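Local coordinates for aminopeptidase N (PDB 5DLL), which is a zinc-dependent M1-family peptidase that removes N-terminal amino acids, preferably alanine, from peptides, and is probably involved in degrading intracellular peptides, at residues Leu64-Asn77 with Val98-Ile110. Sequence-based numbering, arbitrary orientation.
Sequences LDGVELKLLSIKLN and VPEKFVLQTVVEI. With NA (sodium ion), chain R.
With chi1 at -76°, the Asn77 side chain swings beside its own backbone N, and OD1 accepts the N-H of Val103 (OD1 to N, 3.1 Å) while Asn77 N donates to Val103 O. Asparagine suits this strand end twice over: it tolerates the left-handed backbone better than most residues, and its amide oxygen continues the backbone pairing. Leu104 has CG anti to the backbone N (chi1 180°), and chi2 of 61° then turns CD2 to meet Leu64 CD1 tip to tip at 3.6 Å and CD1 to Ile74 CG1. Nearby, Leu76 CG and CD1 lie obliquely on the Phe102 ring, while CD2 reaches Pro99 CD at 4.0 Å, tip to tip.

Strands 70-76 and 101-110 run antiparallel, interrupted by a classic beta bulge that sets two residues, Leu72 and Ser73, against the single Val107, whose O takes a bond from Leu72 N (3.1 Å) and a weak one from Ser73 N. On the face opposite Leu76 and Leu104, Lys75 and Gln105 lie alongside each other, their long polar chains suited to a partly exposed surface. Thr106 chelates the sodium ion through its backbone O and OG1; Val44 O and Thr141 OG1 complete the site. In the N-terminal domain's sheet, strand 101-110 is flanked by 70-76 and 42-52, while strands 62-65 and 92-95 pack against the face carrying Leu71, Ile74 and Leu104.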
loop_
_atom_site.group_PDB
_atom_site.type_symbol
_atom_site.label_atom_id
_atom_site.label_comp_id
_atom_site.label_asym_id
_atom_site.label_seq_id
_atom_site.Cartn_x
_atom_site.Cartn_y
_atom_site.Cartn_z
ATOM N N LEU A 64 -18.471 15.408 -25.455
ATOM C CA LEU A 64 -17.374 14.443 -25.379
ATOM C C LEU A 64 -16.082 15.102 -24.901
ATOM O O LEU A 64 -15.780 16.227 -25.281
ATOM C CB LEU A 64 -17.137 13.798 -26.745
ATOM C CG LEU A 64 -18.284 12.925 -27.255
ATOM C CD1 LEU A 64 -18.119 12.650 -28.738
ATOM C CD2 LEU A 64 -18.363 11.625 -26.475
ATOM N N ASP A 65 -15.331 14.387 -24.071
ATOM C CA ASP A 65 -14.010 14.818 -23.617
ATOM C C ASP A 65 -12.947 14.374 -24.626
ATOM O O ASP A 65 -12.990 13.247 -25.127
ATOM C CB ASP A 65 -13.694 14.213 -22.241
ATOM C CG ASP A 65 -14.712 14.601 -21.170
ATOM O OD1 ASP A 65 -14.798 15.804 -20.835
ATOM O OD2 ASP A 65 -15.414 13.700 -20.656
ATOM N N GLY A 66 -11.991 15.252 -24.915
ATOM C CA GLY A 66 -10.906 14.932 -25.845
ATOM C C GLY A 66 -9.798 15.965 -25.793
ATOM O O GLY A 66 -10.066 17.164 -25.836
ATOM N N VAL A 67 -8.553 15.505 -25.699
ATOM C CA VAL A 67 -7.420 16.390 -25.442
ATOM C C VAL A 67 -6.227 16.021 -26.321
ATOM O O VAL A 67 -5.830 14.861 -26.381
ATOM C CB VAL A 67 -7.017 16.338 -23.949
ATOM C CG1 VAL A 67 -5.763 17.161 -23.684
ATOM C CG2 VAL A 67 -8.166 16.821 -23.075
ATOM N N GLU A 68 -5.667 17.021 -26.998
ATOM C CA GLU A 68 -4.520 16.839 -27.890
ATOM C C GLU A 68 -4.848 15.880 -29.041
ATOM O O GLU A 68 -4.056 15.002 -29.384
ATOM C CB GLU A 68 -3.273 16.402 -27.096
ATOM C CG GLU A 68 -2.791 17.471 -26.113
ATOM C CD GLU A 68 -1.883 16.940 -25.007
ATOM O OE1 GLU A 68 -1.151 15.954 -25.237
ATOM O OE2 GLU A 68 -1.894 17.526 -23.898
ATOM N N LEU A 69 -6.021 16.086 -29.643
ATOM C CA LEU A 69 -6.532 15.223 -30.715
ATOM C C LEU A 69 -6.704 15.998 -32.020
ATOM O O LEU A 69 -7.356 17.045 -32.046
ATOM C CB LEU A 69 -7.891 14.629 -30.322
ATOM C CG LEU A 69 -7.978 13.881 -28.991
ATOM C CD1 LEU A 69 -9.381 13.336 -28.784
ATOM C CD2 LEU A 69 -6.949 12.762 -28.928
ATOM N N LYS A 70 -6.131 15.479 -33.103
ATOM C CA LYS A 70 -6.368 16.039 -34.430
ATOM C C LYS A 70 -7.553 15.307 -35.053
ATOM O O LYS A 70 -7.445 14.135 -35.394
ATOM C CB LYS A 70 -5.125 15.907 -35.312
ATOM C CG LYS A 70 -5.184 16.752 -36.572
ATOM C CD LYS A 70 -4.006 16.471 -37.487
ATOM C CE LYS A 70 -4.201 17.118 -38.849
ATOM N NZ LYS A 70 -3.226 16.602 -39.846
ATOM N N LEU A 71 -8.680 16.003 -35.181
ATOM C CA LEU A 71 -9.905 15.430 -35.732
ATOM C C LEU A 71 -9.890 15.430 -37.260
ATOM O O LEU A 71 -10.034 16.481 -37.879
ATOM C CB LEU A 71 -11.119 16.222 -35.243
ATOM C CG LEU A 71 -12.488 15.777 -35.764
ATOM C CD1 LEU A 71 -12.793 14.358 -35.305
ATOM C CD2 LEU A 71 -13.571 16.739 -35.303
ATOM N N LEU A 72 -9.747 14.251 -37.859
ATOM C CA LEU A 72 -9.722 14.114 -39.315
ATOM C C LEU A 72 -11.099 13.859 -39.915
ATOM O O LEU A 72 -11.311 14.105 -41.101
ATOM C CB LEU A 72 -8.789 12.972 -39.728
ATOM C CG LEU A 72 -7.368 13.024 -39.173
ATOM C CD1 LEU A 72 -6.569 11.829 -39.666
ATOM C CD2 LEU A 72 -6.693 14.330 -39.563
ATOM N N SER A 73 -12.030 13.347 -39.115
ATOM C CA SER A 73 -13.342 12.959 -39.632
ATOM C C SER A 73 -14.347 12.728 -38.514
ATOM O O SER A 73 -13.982 12.313 -37.414
ATOM C CB SER A 73 -13.235 11.687 -40.482
ATOM O OG SER A 73 -14.519 11.226 -40.868
ATOM N N ILE A 74 -15.614 12.990 -38.819
ATOM C CA ILE A 74 -16.705 12.791 -37.871
ATOM C C ILE A 74 -18.017 12.560 -38.621
ATOM O O ILE A 74 -18.395 13.347 -39.496
ATOM C CB ILE A 74 -16.834 13.978 -36.888
ATOM C CG1 ILE A 74 -17.977 13.740 -35.898
ATOM C CG2 ILE A 74 -17.042 15.297 -37.625
ATOM C CD1 ILE A 74 -17.984 14.717 -34.742
ATOM N N LYS A 75 -18.693 11.463 -38.279
ATOM C CA LYS A 75 -19.972 11.105 -38.887
ATOM C C LYS A 75 -20.938 10.630 -37.812
ATOM O O LYS A 75 -20.551 9.885 -36.916
ATOM C CB LYS A 75 -19.785 9.994 -39.924
ATOM C CG LYS A 75 -18.649 10.236 -40.904
ATOM C CD LYS A 75 -18.733 9.307 -42.104
ATOM C CE LYS A 75 -18.491 7.857 -41.720
ATOM N NZ LYS A 75 -18.338 7.000 -42.929
ATOM N N LEU A 76 -22.192 11.064 -37.909
ATOM C CA LEU A 76 -23.251 10.611 -37.014
ATOM C C LEU A 76 -24.252 9.811 -37.838
ATOM O O LEU A 76 -24.723 10.287 -38.875
ATOM C CB LEU A 76 -23.931 11.808 -36.345
ATOM C CG LEU A 76 -24.799 11.537 -35.107
ATOM C CD1 LEU A 76 -24.753 12.722 -34.154
ATOM C CD2 LEU A 76 -26.240 11.217 -35.476
ATOM N N ASN A 77 -24.567 8.598 -37.376
ATOM C CA ASN A 77 -25.412 7.653 -38.117
ATOM C C ASN A 77 -24.933 7.484 -39.563
ATOM O O ASN A 77 -25.721 7.528 -40.518
ATOM C CB ASN A 77 -26.894 8.060 -38.045
ATOM C CG ASN A 77 -27.533 7.727 -36.701
ATOM O OD1 ASN A 77 -27.067 6.853 -35.969
ATOM N ND2 ASN A 77 -28.621 8.417 -36.381
ATOM N N VAL A 98 -28.770 15.931 -30.699
ATOM C CA VAL A 98 -28.478 14.560 -31.104
ATOM C C VAL A 98 -29.716 13.693 -30.871
ATOM O O VAL A 98 -30.565 14.051 -30.052
ATOM C CB VAL A 98 -27.268 13.965 -30.345
ATOM C CG1 VAL A 98 -26.045 14.858 -30.497
ATOM C CG2 VAL A 98 -27.585 13.736 -28.871
ATOM N N PRO A 99 -29.827 12.557 -31.588
ATOM C CA PRO A 99 -30.973 11.651 -31.410
ATOM C C PRO A 99 -30.958 10.829 -30.113
ATOM O O PRO A 99 -29.960 10.820 -29.382
ATOM C CB PRO A 99 -30.883 10.707 -32.624
ATOM C CG PRO A 99 -29.863 11.296 -33.541
ATOM C CD PRO A 99 -28.950 12.117 -32.688
ATOM N N GLU A 100 -32.064 10.131 -29.859
ATOM C CA GLU A 100 -32.212 9.274 -28.678
ATOM C C GLU A 100 -31.280 8.062 -28.728
ATOM O O GLU A 100 -30.896 7.522 -27.690
ATOM C CB GLU A 100 -33.662 8.781 -28.553
ATOM C CG GLU A 100 -34.696 9.869 -28.293
ATOM C CD GLU A 100 -34.686 10.370 -26.860
ATOM O OE1 GLU A 100 -34.820 9.543 -25.936
ATOM O OE2 GLU A 100 -34.556 11.597 -26.658
ATOM N N LYS A 101 -30.941 7.628 -29.940
ATOM C CA LYS A 101 -30.101 6.452 -30.143
ATOM C C LYS A 101 -29.357 6.608 -31.465
ATOM O O LYS A 101 -29.980 6.826 -32.507
ATOM C CB LYS A 101 -30.972 5.192 -30.161
ATOM C CG LYS A 101 -30.266 3.913 -29.740
ATOM C CD LYS A 101 -31.272 2.795 -29.491
ATOM C CE LYS A 101 -30.621 1.550 -28.904
ATOM N NZ LYS A 101 -29.669 0.899 -29.848
ATOM N N PHE A 102 -28.029 6.513 -31.423
ATOM C CA PHE A 102 -27.205 6.738 -32.618
ATOM C C PHE A 102 -25.793 6.158 -32.510
ATOM O O PHE A 102 -25.324 5.811 -31.425
ATOM C CB PHE A 102 -27.118 8.240 -32.928
ATOM C CG PHE A 102 -26.436 9.052 -31.852
ATOM C CD1 PHE A 102 -27.129 9.448 -30.714
ATOM C CD2 PHE A 102 -25.107 9.435 -31.984
ATOM C CE1 PHE A 102 -26.511 10.197 -29.727
ATOM C CE2 PHE A 102 -24.486 10.191 -31.001
ATOM C CZ PHE A 102 -25.189 10.568 -29.870
ATOM N N VAL A 103 -25.128 6.068 -33.657
ATOM C CA VAL A 103 -23.726 5.669 -33.725
ATOM C C VAL A 103 -22.893 6.869 -34.189
ATOM O O VAL A 103 -23.244 7.543 -35.162
ATOM C CB VAL A 103 -23.499 4.428 -34.632
ATOM C CG1 VAL A 103 -24.317 4.497 -35.914
ATOM C CG2 VAL A 103 -22.020 4.247 -34.949
ATOM N N LEU A 104 -21.800 7.132 -33.476
ATOM C CA LEU A 104 -20.911 8.236 -33.791
ATOM C C LEU A 104 -19.515 7.725 -34.127
ATOM O O LEU A 104 -18.830 7.185 -33.264
ATOM C CB LEU A 104 -20.834 9.190 -32.603
ATOM C CG LEU A 104 -19.930 10.411 -32.778
ATOM C CD1 LEU A 104 -20.413 11.272 -33.934
ATOM C CD2 LEU A 104 -19.867 11.217 -31.490
ATOM N N GLN A 105 -19.096 7.907 -35.377
ATOM C CA GLN A 105 -17.754 7.538 -35.805
ATOM C C GLN A 105 -16.841 8.754 -35.835
ATOM O O GLN A 105 -17.183 9.760 -36.443
ATOM C CB GLN A 105 -17.785 6.906 -37.196
ATOM C CG GLN A 105 -16.409 6.473 -37.693
ATOM C CD GLN A 105 -16.438 5.888 -39.085
ATOM O OE1 GLN A 105 -17.444 5.329 -39.518
ATOM N NE2 GLN A 105 -15.327 6.015 -39.800
ATOM N N THR A 106 -15.677 8.643 -35.196
ATOM C CA THR A 106 -14.632 9.665 -35.275
ATOM C C THR A 106 -13.303 9.025 -35.653
ATOM O O THR A 106 -12.879 8.057 -35.014
ATOM C CB THR A 106 -14.409 10.399 -33.927
ATOM O OG1 THR A 106 -13.736 9.530 -32.992
ATOM C CG2 THR A 106 -15.726 10.895 -33.341
ATOM N N VAL A 107 -12.642 9.576 -36.669
ATOM C CA VAL A 107 -11.233 9.273 -36.925
ATOM C C VAL A 107 -10.394 10.406 -36.351
ATOM O O VAL A 107 -10.717 11.577 -36.540
ATOM C CB VAL A 107 -10.918 9.108 -38.424
ATOM C CG1 VAL A 107 -9.445 8.772 -38.623
ATOM C CG2 VAL A 107 -11.803 8.030 -39.036
ATOM N N VAL A 108 -9.320 10.039 -35.655
ATOM C CA VAL A 108 -8.465 10.976 -34.921
ATOM C C VAL A 108 -7.001 10.569 -35.117
ATOM O O VAL A 108 -6.712 9.391 -35.314
ATOM C CB VAL A 108 -8.843 10.974 -33.416
ATOM C CG1 VAL A 108 -7.682 11.372 -32.514
ATOM C CG2 VAL A 108 -10.039 11.881 -33.166
ATOM N N GLU A 109 -6.089 11.541 -35.066
ATOM C CA GLU A 109 -4.648 11.275 -35.153
ATOM C C GLU A 109 -3.929 11.784 -33.903
ATOM O O GLU A 109 -4.261 12.843 -33.378
ATOM C CB GLU A 109 -4.064 11.937 -36.401
ATOM C CG GLU A 109 -2.595 11.635 -36.657
ATOM C CD GLU A 109 -2.042 12.454 -37.803
ATOM O OE1 GLU A 109 -2.539 12.294 -38.938
ATOM O OE2 GLU A 109 -1.115 13.261 -37.568
ATOM N N ILE A 110 -2.936 11.029 -33.441
ATOM C CA ILE A 110 -2.202 11.362 -32.218
ATOM C C ILE A 110 -0.725 10.997 -32.330
ATOM O O ILE A 110 -0.333 10.184 -33.167
ATOM C CB ILE A 110 -2.794 10.647 -30.984
ATOM C CG1 ILE A 110 -2.821 9.129 -31.199
ATOM C CG2 ILE A 110 -4.195 11.168 -30.690
ATOM C CD1 ILE A 110 -3.312 8.344 -30.002
HETATM NA NA NA R . -11.586 8.379 -33.195
HETATM O O HOH W 1 -15.188 9.396 -39.139
#